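Local coordinates for protein acyl-CoA dehydrogenase (Slackia heliotrinireducens, PDB 4RM7) that belongs to the acyl-CoA dehydrogenase family, with a helical N-terminal domain, a beta-sheet middle domain and a helical C-terminal domain, in an assembly of four chains, at residues W35-L41 against S208-F212; L41-K47 against Q117-R121; G56-I60 against D69-Q73; Q96-L100 against L122-L126. All coordinates share one frame; numbering follows the deposited sequence.

Contact 1: residues W35-L41 against S208-F212; sequences WRKDQGL and SMLPF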
loop_
_atom_site.group_PDB
_atom_site.type_symbol
_atom_site.label_atom_id
_atom_site.label_comp_id
_atom_site.label_asym_id
_atom_site.label_seq_id
_atom_site.Cartn_x
_atom_site.Cartn_y
_atom_site.Cartn_z
ATOM N N TRP A 35 -12.937 31.050 13.415
ATOM C CA TRP A 35 -11.767 31.638 12.767
ATOM C C TRP A 35 -11.539 30.994 11.403
ATOM O O TRP A 35 -11.063 31.650 10.479
ATOM C CB TRP A 35 -10.530 31.510 13.666
ATOM C CG TRP A 35 -10.694 32.280 14.938
ATOM C CD1 TRP A 35 -11.537 33.331 15.144
ATOM C CD2 TRP A 35 -10.029 32.049 16.191
ATOM N NE1 TRP A 35 -11.431 33.776 16.436
ATOM C CE2 TRP A 35 -10.517 33.006 17.103
ATOM C CE3 TRP A 35 -9.072 31.129 16.629
ATOM C CZ2 TRP A 35 -10.084 33.070 18.425
ATOM C CZ3 TRP A 35 -8.633 31.199 17.943
ATOM C CH2 TRP A 35 -9.141 32.163 18.824
ATOM N N ARG A 36 -11.894 29.715 11.287
ATOM C CA ARG A 36 -11.914 29.028 9.996
ATOM C C ARG A 36 -12.858 29.768 9.054
ATOM O O ARG A 36 -12.553 29.969 7.882
ATOM C CB ARG A 36 -12.354 27.564 10.148
ATOM C CG ARG A 36 -11.211 26.568 10.196
ATOM C CD ARG A 36 -11.691 25.137 9.983
ATOM N NE ARG A 36 -11.649 24.336 11.210
ATOM C CZ ARG A 36 -10.713 23.425 11.489
ATOM N NH1 ARG A 36 -9.726 23.190 10.625
ATOM N NH2 ARG A 36 -10.758 22.744 12.636
ATOM N N LYS A 37 -13.996 30.188 9.594
ATOM C CA LYS A 37 -15.010 30.915 8.844
ATOM C C LYS A 37 -14.540 32.321 8.462
ATOM O O LYS A 37 -14.872 32.818 7.389
ATOM C CB LYS A 37 -16.300 30.973 9.668
ATOM C CG LYS A 37 -17.406 31.863 9.119
ATOM C CD LYS A 37 -17.532 33.176 9.896
ATOM C CE LYS A 37 -17.920 32.958 11.358
ATOM N NZ LYS A 37 -18.089 34.258 12.085
ATOM N N ASP A 38 -13.766 32.964 9.334
ATOM C CA ASP A 38 -13.279 34.318 9.062
ATOM C C ASP A 38 -11.979 34.278 8.258
ATOM O O ASP A 38 -11.478 35.318 7.819
ATOM C CB ASP A 38 -13.051 35.096 10.363
ATOM C CG ASP A 38 -14.329 35.311 11.161
ATOM O OD1 ASP A 38 -14.263 35.225 12.407
ATOM O OD2 ASP A 38 -15.390 35.582 10.555
ATOM N N GLN A 39 -11.442 33.072 8.077
ATOM C CA GLN A 39 -10.175 32.867 7.381
ATOM C C GLN A 39 -9.095 33.764 7.964
ATOM O O GLN A 39 -8.449 34.527 7.247
ATOM C CB GLN A 39 -10.329 33.128 5.883
ATOM C CG GLN A 39 -11.423 32.298 5.245
ATOM C CD GLN A 39 -11.670 32.674 3.804
ATOM O OE1 GLN A 39 -10.790 33.209 3.133
ATOM N NE2 GLN A 39 -12.876 32.398 3.317
ATOM N N GLY A 40 -8.917 33.679 9.276
ATOM C CA GLY A 40 -7.934 34.500 9.949
ATOM C C GLY A 40 -8.162 34.594 11.442
ATOM O O GLY A 40 -9.278 34.388 11.936
ATOM N N LEU A 41 -7.090 34.925 12.157
ATOM C CA LEU A 41 -7.123 34.996 13.609
ATOM C C LEU A 41 -7.250 36.443 14.088
ATOM O O LEU A 41 -6.765 37.372 13.423
ATOM C CB LEU A 41 -5.870 34.343 14.194
ATOM C CG LEU A 41 -5.567 32.894 13.826
ATOM C CD1 LEU A 41 -4.254 32.471 14.455
ATOM C CD2 LEU A 41 -6.684 31.978 14.281
ATOM N N SER A 208 -8.251 26.771 5.368
ATOM C CA SER A 208 -9.063 27.978 5.229
ATOM C C SER A 208 -8.396 29.254 5.752
ATOM O O SER A 208 -8.600 30.333 5.204
ATOM C CB SER A 208 -10.396 27.769 5.944
ATOM O OG SER A 208 -11.154 26.744 5.311
HETATM N N MSE A 209 -7.553 29.122 6.758
HETATM C CA MSE A 209 -6.983 30.270 7.420
HETATM C C MSE A 209 -5.752 30.743 6.727
HETATM O O MSE A 209 -5.077 31.667 7.196
HETATM C CB MSE A 209 -6.656 29.907 8.846
HETATM C CG MSE A 209 -7.924 29.984 9.661
HETATM SE SE MSE A 209 -7.379 29.641 11.493
HETATM C CE MSE A 209 -8.605 28.190 11.939
ATOM N N LEU A 210 -5.425 30.124 5.614
ATOM C CA LEU A 210 -4.258 30.535 4.881
ATOM C C LEU A 210 -4.717 30.790 3.453
ATOM O O LEU A 210 -4.359 30.073 2.525
ATOM C CB LEU A 210 -3.225 29.418 4.940
ATOM C CG LEU A 210 -1.749 29.725 4.725
ATOM C CD1 LEU A 210 -1.239 30.738 5.731
ATOM C CD2 LEU A 210 -0.928 28.449 4.782
ATOM N N PRO A 211 -5.538 31.816 3.266
ATOM C CA PRO A 211 -6.072 32.119 1.938
ATOM C C PRO A 211 -5.002 32.581 0.987
ATOM O O PRO A 211 -4.255 33.478 1.326
ATOM C CB PRO A 211 -7.000 33.293 2.208
ATOM C CG PRO A 211 -6.418 33.945 3.391
ATOM C CD PRO A 211 -5.953 32.818 4.252
ATOM N N PHE A 212 -4.960 31.985 -0.195
ATOM C CA PHE A 212 -3.981 32.268 -1.229
ATOM C C PHE A 212 -4.591 33.019 -2.408
ATOM O O PHE A 212 -5.785 33.051 -2.550
ATOM C CB PHE A 212 -3.447 30.956 -1.785
ATOM C CG PHE A 212 -2.582 30.195 -0.843
ATOM C CD1 PHE A 212 -2.455 28.827 -0.968
ATOM C CD2 PHE A 212 -1.876 30.835 0.156
ATOM C CE1 PHE A 212 -1.652 28.111 -0.093
ATOM C CE2 PHE A 212 -1.064 30.132 1.024
ATOM C CZ PHE A 212 -0.959 28.768 0.902
#
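M209, a selenomethionine, lies against the turn that ends helix 29-38, its methyl end met obliquely by R36 and its selenium met by L41 at about a right angle. The turn is a Schellman motif: Q39 is the C-prime residue with positive phi, G40 N bonds back to W35 O at 3.2 Å, and Q39 N makes a weaker bond to R36 O. The contact thus joins the helical N-terminal domain of the acyl-CoA dehydrogenase fold to the loop between strands 197-202 and 212-221 of the beta middle domain. CG of M209 approaches the turn at W35 O, 3.6 Å away. Beyond it the chain bends at chi3 (-127°), carrying M209 CE to within 3.5 Å of R36 CG, while M209 SE lies 3.7 Å from L41 CD2. Of the R36 side chain it is CG that meets M209, and CE also lies near the backbone N of R36; the side chain also reaches R351, S354 and D358 of helix 351-362. Q39 works on another side of the loop. Its CB and CG each lie 3.4 Å from S208 O. With CG anti to the carbonyl carbon (chi1 -55°) and the chain extended, Q39 OE1 comes to 3.9 Å from P211 CB. Across the two segments the contact is van der Waals throughout, completed by S208, whose CB lies 3.6 Å from R36 O.

Contact 2: residues L41-K47 against Q117-R121; sequences LPDEVVK and QDTGR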
loop_
_atom_site.group_PDB
_atom_site.type_symbol
_atom_site.label_atom_id
_atom_site.label_comp_id
_atom_site.label_asym_id
_atom_site.label_seq_id
_atom_site.Cartn_x
_atom_site.Cartn_y
_atom_site.Cartn_z
ATOM N N LEU A 41 -7.090 34.925 12.157
ATOM C CA LEU A 41 -7.123 34.996 13.609
ATOM C C LEU A 41 -7.250 36.443 14.088
ATOM O O LEU A 41 -6.765 37.372 13.423
ATOM C CB LEU A 41 -5.870 34.343 14.194
ATOM C CG LEU A 41 -5.567 32.894 13.826
ATOM C CD1 LEU A 41 -4.254 32.471 14.455
ATOM C CD2 LEU A 41 -6.684 31.978 14.281
ATOM N N PRO A 42 -7.902 36.641 15.246
ATOM C CA PRO A 42 -8.088 37.992 15.789
ATOM C C PRO A 42 -6.768 38.613 16.208
ATOM O O PRO A 42 -5.832 37.873 16.534
ATOM C CB PRO A 42 -8.990 37.776 17.018
ATOM C CG PRO A 42 -9.490 36.369 16.924
ATOM C CD PRO A 42 -8.471 35.606 16.127
ATOM N N ASP A 43 -6.710 39.941 16.217
ATOM C CA ASP A 43 -5.508 40.682 16.588
ATOM C C ASP A 43 -4.954 40.219 17.928
ATOM O O ASP A 43 -3.743 40.084 18.095
ATOM C CB ASP A 43 -5.785 42.192 16.661
ATOM C CG ASP A 43 -6.276 42.780 15.342
ATOM O OD1 ASP A 43 -6.072 42.171 14.272
ATOM O OD2 ASP A 43 -6.858 43.886 15.379
ATOM N N GLU A 44 -5.849 39.985 18.878
ATOM C CA GLU A 44 -5.458 39.616 20.230
ATOM C C GLU A 44 -4.692 38.290 20.259
ATOM O O GLU A 44 -3.701 38.142 20.973
ATOM C CB GLU A 44 -6.687 39.526 21.130
ATOM C CG GLU A 44 -6.343 39.145 22.550
ATOM C CD GLU A 44 -7.519 38.556 23.300
ATOM O OE1 GLU A 44 -8.615 38.459 22.703
ATOM O OE2 GLU A 44 -7.341 38.183 24.481
ATOM N N VAL A 45 -5.158 37.331 19.470
ATOM C CA VAL A 45 -4.577 35.997 19.443
ATOM C C VAL A 45 -3.200 36.038 18.796
ATOM O O VAL A 45 -2.229 35.437 19.262
ATOM C CB VAL A 45 -5.488 35.034 18.667
ATOM C CG1 VAL A 45 -4.807 33.680 18.474
ATOM C CG2 VAL A 45 -6.827 34.890 19.371
ATOM N N VAL A 46 -3.113 36.700 17.651
ATOM C CA VAL A 46 -1.833 36.847 16.965
ATOM C C VAL A 46 -0.836 37.675 17.741
ATOM O O VAL A 46 0.348 37.396 17.725
ATOM C CB VAL A 46 -1.944 37.390 15.537
ATOM C CG1 VAL A 46 -2.893 36.550 14.709
ATOM C CG2 VAL A 46 -2.327 38.848 15.544
ATOM N N LYS A 47 -1.298 38.726 18.395
ATOM C CA LYS A 47 -0.366 39.495 19.203
ATOM C C LYS A 47 0.131 38.662 20.388
ATOM O O LYS A 47 1.296 38.736 20.764
ATOM C CB LYS A 47 -1.028 40.789 19.680
ATOM C CG LYS A 47 -0.284 41.520 20.780
ATOM C CD LYS A 47 0.902 42.286 20.237
ATOM C CE LYS A 47 1.447 43.276 21.262
ATOM N NZ LYS A 47 2.872 43.604 20.954
ATOM N N GLN A 117 6.489 42.519 15.766
ATOM C CA GLN A 117 6.629 42.396 17.215
ATOM C C GLN A 117 5.566 43.193 17.955
ATOM O O GLN A 117 5.140 42.819 19.048
ATOM C CB GLN A 117 8.029 42.823 17.645
ATOM C CG GLN A 117 9.084 41.858 17.110
ATOM C CD GLN A 117 10.509 42.295 17.375
ATOM O OE1 GLN A 117 11.405 41.459 17.516
ATOM N NE2 GLN A 117 10.736 43.602 17.429
ATOM N N ASP A 118 5.106 44.273 17.341
ATOM C CA ASP A 118 4.108 45.119 17.975
ATOM C C ASP A 118 2.677 44.660 17.698
ATOM O O ASP A 118 1.769 45.002 18.445
ATOM C CB ASP A 118 4.281 46.576 17.531
ATOM C CG ASP A 118 5.626 47.168 17.949
ATOM O OD1 ASP A 118 6.297 46.593 18.837
ATOM O OD2 ASP A 118 6.008 48.222 17.390
ATOM N N THR A 119 2.459 43.897 16.632
ATOM C CA THR A 119 1.090 43.494 16.306
ATOM C C THR A 119 0.901 41.995 16.069
ATOM O O THR A 119 -0.219 41.499 16.159
ATOM C CB THR A 119 0.578 44.217 15.059
ATOM O OG1 THR A 119 1.199 43.653 13.898
ATOM C CG2 THR A 119 0.890 45.703 15.138
ATOM N N GLY A 120 1.984 41.285 15.789
ATOM C CA GLY A 120 1.889 39.871 15.498
ATOM C C GLY A 120 1.489 39.585 14.073
ATOM O O GLY A 120 1.152 38.468 13.731
ATOM N N ARG A 121 1.530 40.611 13.238
ATOM C CA ARG A 121 1.181 40.483 11.835
ATOM C C ARG A 121 2.271 41.076 10.961
ATOM O O ARG A 121 3.064 41.881 11.409
ATOM C CB ARG A 121 -0.157 41.153 11.542
ATOM C CG ARG A 121 -1.359 40.361 12.009
ATOM C CD ARG A 121 -2.661 40.984 11.550
ATOM N NE ARG A 121 -3.719 40.816 12.533
ATOM C CZ ARG A 121 -4.584 39.814 12.535
ATOM N NH1 ARG A 121 -4.523 38.881 11.607
ATOM N NH2 ARG A 121 -5.510 39.741 13.470
#
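R121 keeps its chain extended as far as CD and then bends at chi3 (-145°), which swings the guanidinium across to L41 and D43 at the start of helix 43-50; K47, bent instead at chi2 (78°), reaches the end of helix 106-119. The contact therefore pairs the N-terminus of one helix of the helical N-terminal domain, with P42 as its N-cap residue, with the C-terminus of another, where an ST turn has T119 OG1 accepting from R121 N at 3.1 Å. The same OG1 is also bonded to E115 O. R121 NH2 carries most of the grip: it gives an almost straight bond to L41 O at 2.7 Å, close to the guanidinium plane, and a salt bridge to D43 OD1 at 2.6 Å, tilted from that plane. D43 uses its anti lone pair, its carboxylate turned 77° from the guanidinium; NE adds a weak bond to the same oxygen, as NH1 does to L41 O. With these bonds at the edge, V46 CG2 lies over one face toward its rim, 3.9 Å from R121 NE. That V46 methyl also approaches T119 O at 3.4 Å. G120, with positive phi, leaves the helix next to V46 O, where its lack of a side chain lets the backbones come close. The K47 ammonium sits where its charge would probably suit the helix C-terminus: K47 NZ meets Q117 O at 3.1 Å, in the carbonyl plane on a lone pair, and makes a weak bond of 3.1 Å to D118 O.

Contact 3: residues G56-I60 against D69-Q73; sequences GFGVI and DLFAQ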
loop_
_atom_site.group_PDB
_atom_site.type_symbol
_atom_site.label_atom_id
_atom_site.label_comp_id
_atom_site.label_asym_id
_atom_site.label_seq_id
_atom_site.Cartn_x
_atom_site.Cartn_y
_atom_site.Cartn_z
ATOM N N GLY A 56 13.605 31.650 25.978
ATOM C CA GLY A 56 14.933 32.022 25.555
ATOM C C GLY A 56 15.355 31.402 24.253
ATOM O O GLY A 56 16.441 31.648 23.772
ATOM N N PHE A 57 14.488 30.600 23.672
ATOM C CA PHE A 57 14.764 30.050 22.369
ATOM C C PHE A 57 14.597 31.109 21.309
ATOM O O PHE A 57 13.840 32.041 21.483
ATOM C CB PHE A 57 13.872 28.865 22.097
ATOM C CG PHE A 57 14.301 27.635 22.807
ATOM C CD1 PHE A 57 15.358 26.898 22.342
ATOM C CD2 PHE A 57 13.665 27.231 23.950
ATOM C CE1 PHE A 57 15.770 25.769 22.997
ATOM C CE2 PHE A 57 14.070 26.103 24.614
ATOM C CZ PHE A 57 15.126 25.369 24.137
ATOM N N GLY A 58 15.319 30.966 20.213
ATOM C CA GLY A 58 15.156 31.852 19.083
ATOM C C GLY A 58 14.034 31.390 18.172
ATOM O O GLY A 58 14.288 30.739 17.153
ATOM N N VAL A 59 12.792 31.720 18.536
ATOM C CA VAL A 59 11.636 31.311 17.741
ATOM C C VAL A 59 11.189 32.392 16.748
ATOM O O VAL A 59 10.972 32.109 15.566
ATOM C CB VAL A 59 10.452 30.918 18.650
ATOM C CG1 VAL A 59 9.208 30.667 17.821
ATOM C CG2 VAL A 59 10.799 29.680 19.435
ATOM N N ILE A 60 11.040 33.622 17.223
ATOM C CA ILE A 60 10.788 34.742 16.322
ATOM C C ILE A 60 11.988 35.701 16.243
ATOM O O ILE A 60 11.889 36.764 15.649
ATOM C CB ILE A 60 9.524 35.547 16.730
ATOM C CG1 ILE A 60 9.685 36.172 18.105
ATOM C CG2 ILE A 60 8.289 34.669 16.717
ATOM C CD1 ILE A 60 8.561 37.126 18.435
ATOM N N ASP A 69 16.320 28.943 16.163
ATOM C CA ASP A 69 16.415 27.621 16.761
ATOM C C ASP A 69 15.302 26.745 16.178
ATOM O O ASP A 69 14.159 26.763 16.666
ATOM C CB ASP A 69 16.307 27.699 18.283
ATOM C CG ASP A 69 17.474 28.455 18.929
ATOM O OD1 ASP A 69 18.607 28.421 18.385
ATOM O OD2 ASP A 69 17.259 29.080 19.997
ATOM N N LEU A 70 15.643 25.987 15.136
ATOM C CA LEU A 70 14.647 25.278 14.323
ATOM C C LEU A 70 13.861 24.185 15.077
ATOM O O LEU A 70 12.648 24.078 14.918
ATOM C CB LEU A 70 15.319 24.665 13.091
ATOM C CG LEU A 70 14.357 24.153 12.020
ATOM C CD1 LEU A 70 13.423 25.233 11.552
ATOM C CD2 LEU A 70 15.117 23.652 10.849
ATOM N N PHE A 71 14.544 23.378 15.885
ATOM C CA PHE A 71 13.859 22.371 16.681
ATOM C C PHE A 71 12.820 23.038 17.576
ATOM O O PHE A 71 11.696 22.552 17.687
ATOM C CB PHE A 71 14.841 21.563 17.525
ATOM C CG PHE A 71 14.197 20.455 18.308
ATOM C CD1 PHE A 71 13.361 19.537 17.681
ATOM C CD2 PHE A 71 14.422 20.317 19.671
ATOM C CE1 PHE A 71 12.753 18.493 18.405
ATOM C CE2 PHE A 71 13.811 19.277 20.412
ATOM C CZ PHE A 71 12.984 18.364 19.773
ATOM N N ALA A 72 13.186 24.163 18.190
ATOM C CA ALA A 72 12.241 24.905 19.027
ATOM C C ALA A 72 11.026 25.366 18.228
ATOM O O ALA A 72 9.883 25.213 18.670
ATOM C CB ALA A 72 12.923 26.099 19.679
ATOM N N GLN A 73 11.286 25.939 17.057
ATOM C CA GLN A 73 10.227 26.363 16.160
ATOM C C GLN A 73 9.289 25.209 15.803
ATOM O O GLN A 73 8.071 25.376 15.746
ATOM C CB GLN A 73 10.830 26.962 14.896
ATOM C CG GLN A 73 11.353 28.371 15.072
ATOM C CD GLN A 73 12.071 28.863 13.821
ATOM O OE1 GLN A 73 12.702 28.071 13.101
ATOM N NE2 GLN A 73 11.972 30.167 13.547
#
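G58 and D69 clasp each other with two nearly straight bonds, the tight and buried end of the contact. G58 N gives to D69 OD2 at 2.7 Å, coming from above the carboxylate plane, and D69 N gives to G58 O at 2.9 Å. The same OD2 also takes a salt bridge from R63 NE, so a buried carboxylate oxygen is held by two donors. Close by, Q73 keeps its chain extended beyond CG, and Q73 NE2 reaches V59 O at 3.0 Å with that oxygen near the plane of its amide. These bonds fasten an inverse gamma turn centred on G58 to the first turn of helix 70-84, in the helical N-terminal domain of the acyl-CoA dehydrogenase fold; D69 stands at the N-cap position but its side chain makes no capping bond. The V59 side is looser: V59 CG2 stays 4.2 Å from A72 CB, and the V59 side chain slides past Q73 in the opposite direction. In contrast to the buried clasp, F57 is partly exposed. It turns its ring edge to D69 OD2, the ring and carboxylate planes 89° apart, and brings F57 CD1 to A72 CB at 3.7 Å; E12 and L15 of helix 10-26 also touch this ring.

Contact 4: residues Q96-L100 against L122-L126; sequences QLQIL and LSYAL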
loop_
_atom_site.group_PDB
_atom_site.type_symbol
_atom_site.label_atom_id
_atom_site.label_comp_id
_atom_site.label_asym_id
_atom_site.label_seq_id
_atom_site.Cartn_x
_atom_site.Cartn_y
_atom_site.Cartn_z
ATOM N N GLN A 96 8.482 33.843 6.283
ATOM C CA GLN A 96 8.461 35.104 5.554
ATOM C C GLN A 96 9.380 36.101 6.217
ATOM O O GLN A 96 9.994 36.933 5.556
ATOM C CB GLN A 96 7.049 35.676 5.484
ATOM C CG GLN A 96 6.206 35.096 4.376
ATOM C CD GLN A 96 4.936 35.892 4.167
ATOM O OE1 GLN A 96 4.223 35.707 3.172
ATOM N NE2 GLN A 96 4.641 36.789 5.112
ATOM N N LEU A 97 9.453 36.001 7.535
ATOM C CA LEU A 97 10.314 36.844 8.332
ATOM C C LEU A 97 11.756 36.528 8.019
ATOM O O LEU A 97 12.570 37.413 7.763
ATOM C CB LEU A 97 10.049 36.626 9.816
ATOM C CG LEU A 97 10.758 37.649 10.697
ATOM C CD1 LEU A 97 10.425 39.058 10.216
ATOM C CD2 LEU A 97 10.386 37.463 12.159
ATOM N N GLN A 98 12.054 35.242 8.040
ATOM C CA GLN A 98 13.399 34.753 7.802
ATOM C C GLN A 98 13.892 35.132 6.409
ATOM O O GLN A 98 15.000 35.647 6.255
ATOM C CB GLN A 98 13.431 33.247 7.990
ATOM C CG GLN A 98 14.814 32.673 8.063
ATOM C CD GLN A 98 14.803 31.266 8.598
ATOM O OE1 GLN A 98 13.848 30.850 9.263
ATOM N NE2 GLN A 98 15.855 30.510 8.297
ATOM N N ILE A 99 13.048 34.886 5.408
ATOM C CA ILE A 99 13.343 35.227 4.021
ATOM C C ILE A 99 13.561 36.727 3.815
ATOM O O ILE A 99 14.477 37.138 3.096
ATOM C CB ILE A 99 12.222 34.745 3.101
ATOM C CG1 ILE A 99 12.304 33.237 2.931
ATOM C CG2 ILE A 99 12.304 35.400 1.744
ATOM C CD1 ILE A 99 11.153 32.681 2.141
ATOM N N LEU A 100 12.733 37.548 4.446
ATOM C CA LEU A 100 12.937 38.992 4.378
ATOM C C LEU A 100 14.300 39.397 4.938
ATOM O O LEU A 100 15.018 40.171 4.306
ATOM C CB LEU A 100 11.842 39.752 5.127
ATOM C CG LEU A 100 12.083 41.258 5.018
ATOM C CD1 LEU A 100 11.958 41.658 3.583
ATOM C CD2 LEU A 100 11.153 42.079 5.888
ATOM N N LEU A 122 2.319 40.634 9.716
ATOM C CA LEU A 122 3.287 41.114 8.752
ATOM C C LEU A 122 2.547 41.887 7.690
ATOM O O LEU A 122 1.464 41.510 7.286
ATOM C CB LEU A 122 4.029 39.951 8.113
ATOM C CG LEU A 122 5.189 39.370 8.907
ATOM C CD1 LEU A 122 5.811 38.219 8.148
ATOM C CD2 LEU A 122 6.232 40.430 9.191
ATOM N N SER A 123 3.127 42.983 7.246
ATOM C CA SER A 123 2.459 43.865 6.313
ATOM C C SER A 123 2.737 43.500 4.867
ATOM O O SER A 123 2.363 44.227 3.970
ATOM C CB SER A 123 2.838 45.317 6.579
ATOM O OG SER A 123 4.178 45.568 6.222
ATOM N N TYR A 124 3.422 42.392 4.638
ATOM C CA TYR A 124 3.740 41.986 3.281
ATOM C C TYR A 124 3.415 40.530 3.005
ATOM O O TYR A 124 3.268 39.742 3.915
ATOM C CB TYR A 124 5.203 42.274 2.961
ATOM C CG TYR A 124 6.188 41.519 3.802
ATOM C CD1 TYR A 124 6.636 40.275 3.419
ATOM C CD2 TYR A 124 6.675 42.054 4.973
ATOM C CE1 TYR A 124 7.543 39.581 4.184
ATOM C CE2 TYR A 124 7.583 41.367 5.744
ATOM C CZ TYR A 124 8.011 40.132 5.343
ATOM O OH TYR A 124 8.912 39.442 6.110
ATOM N N ALA A 125 3.263 40.196 1.734
ATOM C CA ALA A 125 3.024 38.828 1.319
ATOM C C ALA A 125 4.044 38.380 0.293
ATOM O O ALA A 125 4.363 39.113 -0.616
ATOM C CB ALA A 125 1.625 38.677 0.772
ATOM N N LEU A 126 4.550 37.169 0.457
ATOM C CA LEU A 126 5.612 36.618 -0.362
ATOM C C LEU A 126 5.076 36.107 -1.693
ATOM O O LEU A 126 4.171 35.286 -1.710
ATOM C CB LEU A 126 6.276 35.489 0.419
ATOM C CG LEU A 126 7.537 34.791 -0.069
ATOM C CD1 LEU A 126 8.682 35.783 -0.266
ATOM C CD2 LEU A 126 7.917 33.727 0.945
#
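Q96 O is gripped by two donors on opposite faces of its carbonyl plane: Y124 OH at 2.8 Å across the contact, and L100 N at 3.0 Å within the helix. The setting is a helix packed on a strand. Helix segment 96-100 of the helical N-terminal domain crosses strand segment 124-126, at the entry to the beta middle domain of the acyl-CoA dehydrogenase fold, at 87°, with the axes 9.7 Å apart at closest. Y124 has CG between its backbone N and carbonyl carbon (chi1 63°), a rotation that sends the ring toward the helix, with Q96 O at the ring edge and in its plane. L100 packs obliquely on the same ring, CD2 lying 3.6 Å from Y124 CE2, and F112 of helix 106-119 meets the ring with its plane turned about 85°. The Q96 side chain, extended beyond CG, runs to the strand backbone. Q96 OE1 accepts from L126 N at 3.1 Å, the donor standing above the amide plane, while Q96 NE2 makes only a weak bond to Y124 O at 3.5 Å. One buried amide thus spans A125, which itself pairs through its backbone with A168 and L170 of strand 168-175. L122 flanks the amide: it slides past Q96 in the opposite direction and sets L122 CD1 3.6 Å from Q96 NE2. Farther along the helix, I99 crosses L126 at about a right angle, CD1 of I99 meeting L126 CD2 at 3.6 Å.

How the contacts relate
Contacts 3 and 4 are buried and contacts 1 and 2 only partly so. Contact 3 stays within the helical N-terminal domain, using a buried carboxylate, a backbone bond and an amide; contact 4 joins that domain to the beta-sheet middle domain with uncharged bonds, leucine and isoleucine packing around them. Contact 1 makes the same domain-to-domain connection by van der Waals packing, whereas contact 2, farthest of the four from the chain centre, uses charged side chains at helix ends. Contacts 1 and 2 share L41, whose side chain serves one and whose carbonyl serves the other, and W35 packs on P42 and V45. R121 and L122 adjoin in sequence, linking contacts 2 and 4; I60 O touches L97 between contacts 3 and 4.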